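Local coordinates for uncharacterized conserved protein YiiM (Geobacillus stearothermophilus, PDB 5YHH) that is a MOSC-domain protein linked to resistance against hydroxylaminopurine and probably binds a molybdenum cofactor at a putative catalytic site, at residues 173-178 with 194-199; 178-183 with 205-210. One frame throughout, in Å; residues are numbered along the deposited sequence.

Interaction 1: 173-178 with 194-199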
loop_
_atom_site.group_PDB
_atom_site.type_symbol
_atom_site.label_atom_id
_atom_site.label_comp_id
_atom_site.label_asym_id
_atom_site.label_seq_id
_atom_site.Cartn_x
_atom_site.Cartn_y
_atom_site.Cartn_z
ATOM N N GLY A 173 -17.691 -7.335 1.580
ATOM C CA GLY A 173 -17.772 -7.317 0.122
ATOM C C GLY A 173 -16.590 -7.988 -0.581
ATOM O O GLY A 173 -16.671 -8.268 -1.773
ATOM N N ALA A 174 -15.502 -8.253 0.148
ATOM C CA ALA A 174 -14.338 -8.912 -0.414
ATOM C C ALA A 174 -13.972 -8.235 -1.730
ATOM O O ALA A 174 -13.978 -8.873 -2.765
ATOM C CB ALA A 174 -14.638 -10.404 -0.627
ATOM N N LEU A 175 -13.752 -6.924 -1.690
ATOM C CA LEU A 175 -13.326 -6.152 -2.863
ATOM C C LEU A 175 -11.795 -6.052 -2.893
ATOM O O LEU A 175 -11.195 -5.413 -2.033
ATOM C CB LEU A 175 -13.883 -4.740 -2.817
ATOM C CG LEU A 175 -15.388 -4.593 -2.559
ATOM C CD1 LEU A 175 -15.747 -3.113 -2.468
ATOM C CD2 LEU A 175 -16.234 -5.283 -3.599
ATOM N N SER A 176 -11.164 -6.676 -3.875
ATOM C CA SER A 176 -9.707 -6.808 -3.851
ATOM C C SER A 176 -9.071 -5.492 -4.225
ATOM O O SER A 176 -9.694 -4.685 -4.881
ATOM C CB SER A 176 -9.230 -7.922 -4.775
ATOM O OG SER A 176 -9.545 -7.655 -6.111
ATOM N N ILE A 177 -7.840 -5.265 -3.796
ATOM C CA ILE A 177 -7.104 -4.087 -4.273
ATOM C C ILE A 177 -6.961 -4.153 -5.811
ATOM O O ILE A 177 -7.031 -3.128 -6.479
ATOM C CB ILE A 177 -5.718 -3.977 -3.590
ATOM C CG1 ILE A 177 -5.892 -3.717 -2.083
ATOM C CG2 ILE A 177 -4.812 -2.932 -4.291
ATOM C CD1 ILE A 177 -6.515 -2.380 -1.748
ATOM N N ALA A 178 -6.786 -5.353 -6.383
ATOM C CA ALA A 178 -6.698 -5.466 -7.843
ATOM C C ALA A 178 -7.963 -4.981 -8.521
ATOM O O ALA A 178 -7.886 -4.263 -9.510
ATOM C CB ALA A 178 -6.369 -6.916 -8.311
ATOM N N MET A 194 -18.330 1.948 -9.007
ATOM C CA MET A 194 -17.812 3.068 -8.223
ATOM C C MET A 194 -18.656 3.346 -6.973
ATOM O O MET A 194 -18.096 3.485 -5.878
ATOM C CB MET A 194 -17.658 4.328 -9.086
ATOM C CG MET A 194 -16.527 4.221 -10.129
ATOM S SD MET A 194 -16.229 5.773 -11.017
ATOM C CE MET A 194 -17.781 5.971 -11.891
ATOM N N LYS A 195 -19.980 3.401 -7.120
ATOM C CA LYS A 195 -20.868 3.632 -5.974
ATOM C C LYS A 195 -20.600 2.595 -4.878
ATOM O O LYS A 195 -20.506 2.933 -3.700
ATOM C CB LYS A 195 -22.353 3.606 -6.378
ATOM C CG LYS A 195 -23.293 4.214 -5.315
ATOM C CD LYS A 195 -24.742 4.366 -5.815
ATOM C CE LYS A 195 -25.353 5.705 -5.378
ATOM N NZ LYS A 195 -26.840 5.808 -5.552
ATOM N N GLN A 196 -20.455 1.337 -5.279
ATOM C CA GLN A 196 -20.205 0.245 -4.339
ATOM C C GLN A 196 -18.886 0.402 -3.562
ATOM O O GLN A 196 -18.843 0.234 -2.340
ATOM C CB GLN A 196 -20.185 -1.071 -5.099
ATOM C CG GLN A 196 -19.694 -2.241 -4.279
ATOM C CD GLN A 196 -19.399 -3.441 -5.136
ATOM O OE1 GLN A 196 -19.999 -4.493 -4.943
ATOM N NE2 GLN A 196 -18.471 -3.292 -6.096
ATOM N N ILE A 197 -17.813 0.719 -4.273
ATOM C CA ILE A 197 -16.519 0.924 -3.631
ATOM C C ILE A 197 -16.551 2.181 -2.748
ATOM O O ILE A 197 -16.067 2.163 -1.622
ATOM C CB ILE A 197 -15.371 1.014 -4.664
ATOM C CG1 ILE A 197 -15.223 -0.327 -5.424
ATOM C CG2 ILE A 197 -14.100 1.377 -3.963
ATOM C CD1 ILE A 197 -14.420 -0.248 -6.756
ATOM N N ALA A 198 -17.120 3.263 -3.270
ATOM C CA ALA A 198 -17.284 4.493 -2.506
ATOM C C ALA A 198 -18.116 4.293 -1.228
ATOM O O ALA A 198 -17.950 5.035 -0.265
ATOM C CB ALA A 198 -17.917 5.570 -3.371
ATOM N N SER A 199 -19.006 3.300 -1.248
ATOM C CA SER A 199 -19.883 2.979 -0.124
ATOM C C SER A 199 -19.189 2.228 0.990
ATOM O O SER A 199 -19.711 2.182 2.118
ATOM C CB SER A 199 -21.058 2.136 -0.599
ATOM O OG SER A 199 -21.926 2.945 -1.364
#
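L175 reaches across to helix 191-199 with both of its methyls, each resting on a different residue of that helix. CD1 sits against I197 CG1 at 4.1 Å, an apolar touch between two buried side chains. CD2 goes to Q196, where it lies 3.9 Å from NE2 and almost as close to CD and OE1, so the methyl rests against the amide group as a whole rather than singling out one atom of it. With CG anti to the carbonyl carbon and beside the backbone N (chi1 -50°), the leucine points its branched end at the helix, and the fork at CG, turned by chi2 (177°), puts one methyl on I197 and the other on Q196.

The inner half is the closed one. Y179 and I183 of helix 177-185 and F211 of helix 205-213 also pack on I197, so it is covered from both neighbouring helices as well as by L175. The outer half is looser. Q196 is exposed, and its extended chain, with CG anti to the backbone N (chi1 170°), lays the amide beside the leucine through van der Waals contact. Y179 touches Q196 as well.

Just after L175 comes S176, the N-cap of helix 177-185, whose OG bonds to Y179 N. This is a loop leading into an N-capped helix, with L175 as its side-chain contact to helix 191-199, at the entry to the YiiM-like three-helix domain.

Interaction 2: 178-183 with 205-210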
loop_
_atom_site.group_PDB
_atom_site.type_symbol
_atom_site.label_atom_id
_atom_site.label_comp_id
_atom_site.label_asym_id
_atom_site.label_seq_id
_atom_site.Cartn_x
_atom_site.Cartn_y
_atom_site.Cartn_z
ATOM N N ALA A 178 -6.786 -5.353 -6.383
ATOM C CA ALA A 178 -6.698 -5.466 -7.843
ATOM C C ALA A 178 -7.963 -4.981 -8.521
ATOM O O ALA A 178 -7.886 -4.263 -9.510
ATOM C CB ALA A 178 -6.369 -6.916 -8.311
ATOM N N TYR A 179 -9.114 -5.404 -7.989
ATOM C CA TYR A 179 -10.422 -4.977 -8.499
ATOM C C TYR A 179 -10.569 -3.469 -8.405
ATOM O O TYR A 179 -11.000 -2.843 -9.355
ATOM C CB TYR A 179 -11.566 -5.668 -7.728
ATOM C CG TYR A 179 -12.950 -5.176 -8.079
ATOM C CD1 TYR A 179 -13.581 -5.578 -9.254
ATOM C CD2 TYR A 179 -13.632 -4.301 -7.223
ATOM C CE1 TYR A 179 -14.852 -5.121 -9.571
ATOM C CE2 TYR A 179 -14.900 -3.833 -7.538
ATOM C CZ TYR A 179 -15.506 -4.252 -8.703
ATOM O OH TYR A 179 -16.754 -3.780 -8.995
ATOM N N ILE A 180 -10.220 -2.893 -7.250
ATOM C CA ILE A 180 -10.395 -1.458 -7.040
ATOM C C ILE A 180 -9.482 -0.653 -7.984
ATOM O O ILE A 180 -9.927 0.307 -8.594
ATOM C CB ILE A 180 -10.209 -1.049 -5.572
ATOM C CG1 ILE A 180 -11.323 -1.674 -4.695
ATOM C CG2 ILE A 180 -10.268 0.444 -5.472
ATOM C CD1 ILE A 180 -11.066 -1.695 -3.177
ATOM N N ASN A 181 -8.233 -1.072 -8.168
ATOM C CA ASN A 181 -7.361 -0.409 -9.135
ATOM C C ASN A 181 -7.949 -0.499 -10.546
ATOM O O ASN A 181 -7.858 0.436 -11.342
ATOM C CB ASN A 181 -5.971 -1.058 -9.165
ATOM C CG ASN A 181 -5.013 -0.474 -8.139
ATOM O OD1 ASN A 181 -5.144 0.672 -7.730
ATOM N ND2 ASN A 181 -4.019 -1.244 -7.777
ATOM N N HIS A 182 -8.508 -1.661 -10.869
ATOM C CA HIS A 182 -9.037 -1.881 -12.187
ATOM C C HIS A 182 -10.185 -0.907 -12.491
ATOM O O HIS A 182 -10.202 -0.323 -13.572
ATOM C CB HIS A 182 -9.448 -3.338 -12.390
ATOM C CG HIS A 182 -10.081 -3.575 -13.714
ATOM N ND1 HIS A 182 -9.341 -3.727 -14.863
ATOM C CD2 HIS A 182 -11.382 -3.610 -14.087
ATOM C CE1 HIS A 182 -10.162 -3.882 -15.889
ATOM N NE2 HIS A 182 -11.407 -3.815 -15.442
ATOM N N ILE A 183 -11.115 -0.736 -11.546
ATOM C CA ILE A 183 -12.231 0.218 -11.683
ATOM C C ILE A 183 -11.717 1.646 -11.823
ATOM O O ILE A 183 -12.136 2.382 -12.691
ATOM C CB ILE A 183 -13.208 0.179 -10.463
ATOM C CG1 ILE A 183 -13.806 -1.223 -10.266
ATOM C CG2 ILE A 183 -14.360 1.195 -10.638
ATOM C CD1 ILE A 183 -14.541 -1.751 -11.469
ATOM N N ALA A 205 -10.824 8.443 2.768
ATOM C CA ALA A 205 -11.660 9.591 2.394
ATOM C C ALA A 205 -11.350 10.101 0.986
ATOM O O ALA A 205 -12.256 10.384 0.222
ATOM C CB ALA A 205 -11.504 10.723 3.408
ATOM N N SER A 206 -10.074 10.200 0.635
ATOM C CA SER A 206 -9.699 10.769 -0.666
ATOM C C SER A 206 -10.188 9.915 -1.857
ATOM O O SER A 206 -10.711 10.456 -2.824
ATOM C CB SER A 206 -8.181 11.004 -0.739
ATOM O OG SER A 206 -7.443 9.788 -0.813
ATOM N N TRP A 207 -10.051 8.589 -1.773
ATOM C CA TRP A 207 -10.569 7.698 -2.827
ATOM C C TRP A 207 -12.087 7.785 -2.931
ATOM O O TRP A 207 -12.630 7.771 -4.049
ATOM C CB TRP A 207 -10.125 6.234 -2.627
ATOM C CG TRP A 207 -8.753 6.048 -3.116
ATOM C CD1 TRP A 207 -7.649 6.694 -2.663
ATOM C CD2 TRP A 207 -8.319 5.209 -4.193
ATOM N NE1 TRP A 207 -6.547 6.310 -3.370
ATOM C CE2 TRP A 207 -6.925 5.399 -4.325
ATOM C CE3 TRP A 207 -8.956 4.305 -5.037
ATOM C CZ2 TRP A 207 -6.160 4.716 -5.276
ATOM C CZ3 TRP A 207 -8.192 3.624 -5.994
ATOM C CH2 TRP A 207 -6.813 3.849 -6.116
ATOM N N ARG A 208 -12.759 7.866 -1.778
ATOM C CA ARG A 208 -14.222 8.062 -1.735
ATOM C C ARG A 208 -14.592 9.330 -2.505
ATOM O O ARG A 208 -15.466 9.308 -3.370
ATOM C CB ARG A 208 -14.736 8.116 -0.281
ATOM C CG ARG A 208 -15.936 9.058 0.012
ATOM C CD ARG A 208 -16.511 8.813 1.429
ATOM N NE ARG A 208 -16.832 7.389 1.523
ATOM C CZ ARG A 208 -16.131 6.459 2.182
ATOM N NH1 ARG A 208 -15.054 6.767 2.907
ATOM N NH2 ARG A 208 -16.530 5.194 2.122
ATOM N N GLU A 209 -13.898 10.419 -2.194
ATOM C CA GLU A 209 -14.175 11.718 -2.817
ATOM C C GLU A 209 -14.029 11.630 -4.336
ATOM O O GLU A 209 -14.920 12.037 -5.078
ATOM C CB GLU A 209 -13.257 12.808 -2.241
ATOM C CG GLU A 209 -13.592 13.155 -0.789
ATOM C CD GLU A 209 -12.683 14.218 -0.187
ATOM O OE1 GLU A 209 -12.069 15.011 -0.957
ATOM O OE2 GLU A 209 -12.614 14.269 1.067
ATOM N N THR A 210 -12.918 11.051 -4.785
ATOM C CA THR A 210 -12.655 10.883 -6.208
ATOM C C THR A 210 -13.760 10.099 -6.927
ATOM O O THR A 210 -14.161 10.470 -8.035
ATOM C CB THR A 210 -11.283 10.224 -6.427
ATOM O OG1 THR A 210 -10.278 11.086 -5.883
ATOM C CG2 THR A 210 -11.008 9.986 -7.909
#
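I180 turns CG2 anti to its backbone N while CG1 lies beside that N (chi1 -65°), and W207, with CG anti to the carbonyl carbon (chi1 -80°), sends its indole across from helix 205-213 to meet that methyl. The six-membered part of the indole does the touching: CG2 of I180 lies 3.8 Å from W207 CZ3 and 4.1 Å from W207 CE3, approaching the ring obliquely. The backbones stay well apart, with the CA atoms of I180 and W207 10.1 Å from each other, so the large ring spans most of the gap between the two helices.

One residue further along, N181 brings its amide oxygen to the next atom of the same ring, CH2. OD1 stands 3.9 Å from W207 CH2, and the amide and indole planes are 49° apart, too steep for a stack; at this distance it is a van der Waals approach. The other end of the amide is engaged elsewhere: ND2 is hydrogen-bonded to S147 OG. That bond probably helps to fix which way the amide is turned, with its oxygen toward the indole. P121 of strand 114-121 touches I180, N181 and W207 alike, and Y184 stacks on the indole.

Chemically, then, the contact between the two segments rests chiefly on dispersion between the methyl and the indole, with the amide oxygen close to the ring, where any electrostatic contribution is probably small.

Interactions 1 and 2 are centred 7 Å apart and share A178 at the start of helix 177-185, the helix that serves both. Interaction 1 ties its lead-in to helix 191-199, interaction 2 ties its first turns to helix 205-213, and the segments alternate along the chain. Side chains bridge the two: I197 CD1 packs 3.7 Å from both I183 CG1 and Y179 CE2. A polar tie adds to this, since R208 NH2 lies 2.8 Å from A198 O, a probable hydrogen bond. Together they tie helix 177-185 and its lead-in to the other two helices of the domain, while P121 and L105 connect its first helix to the MOSC part, which probably carries the cofactor site.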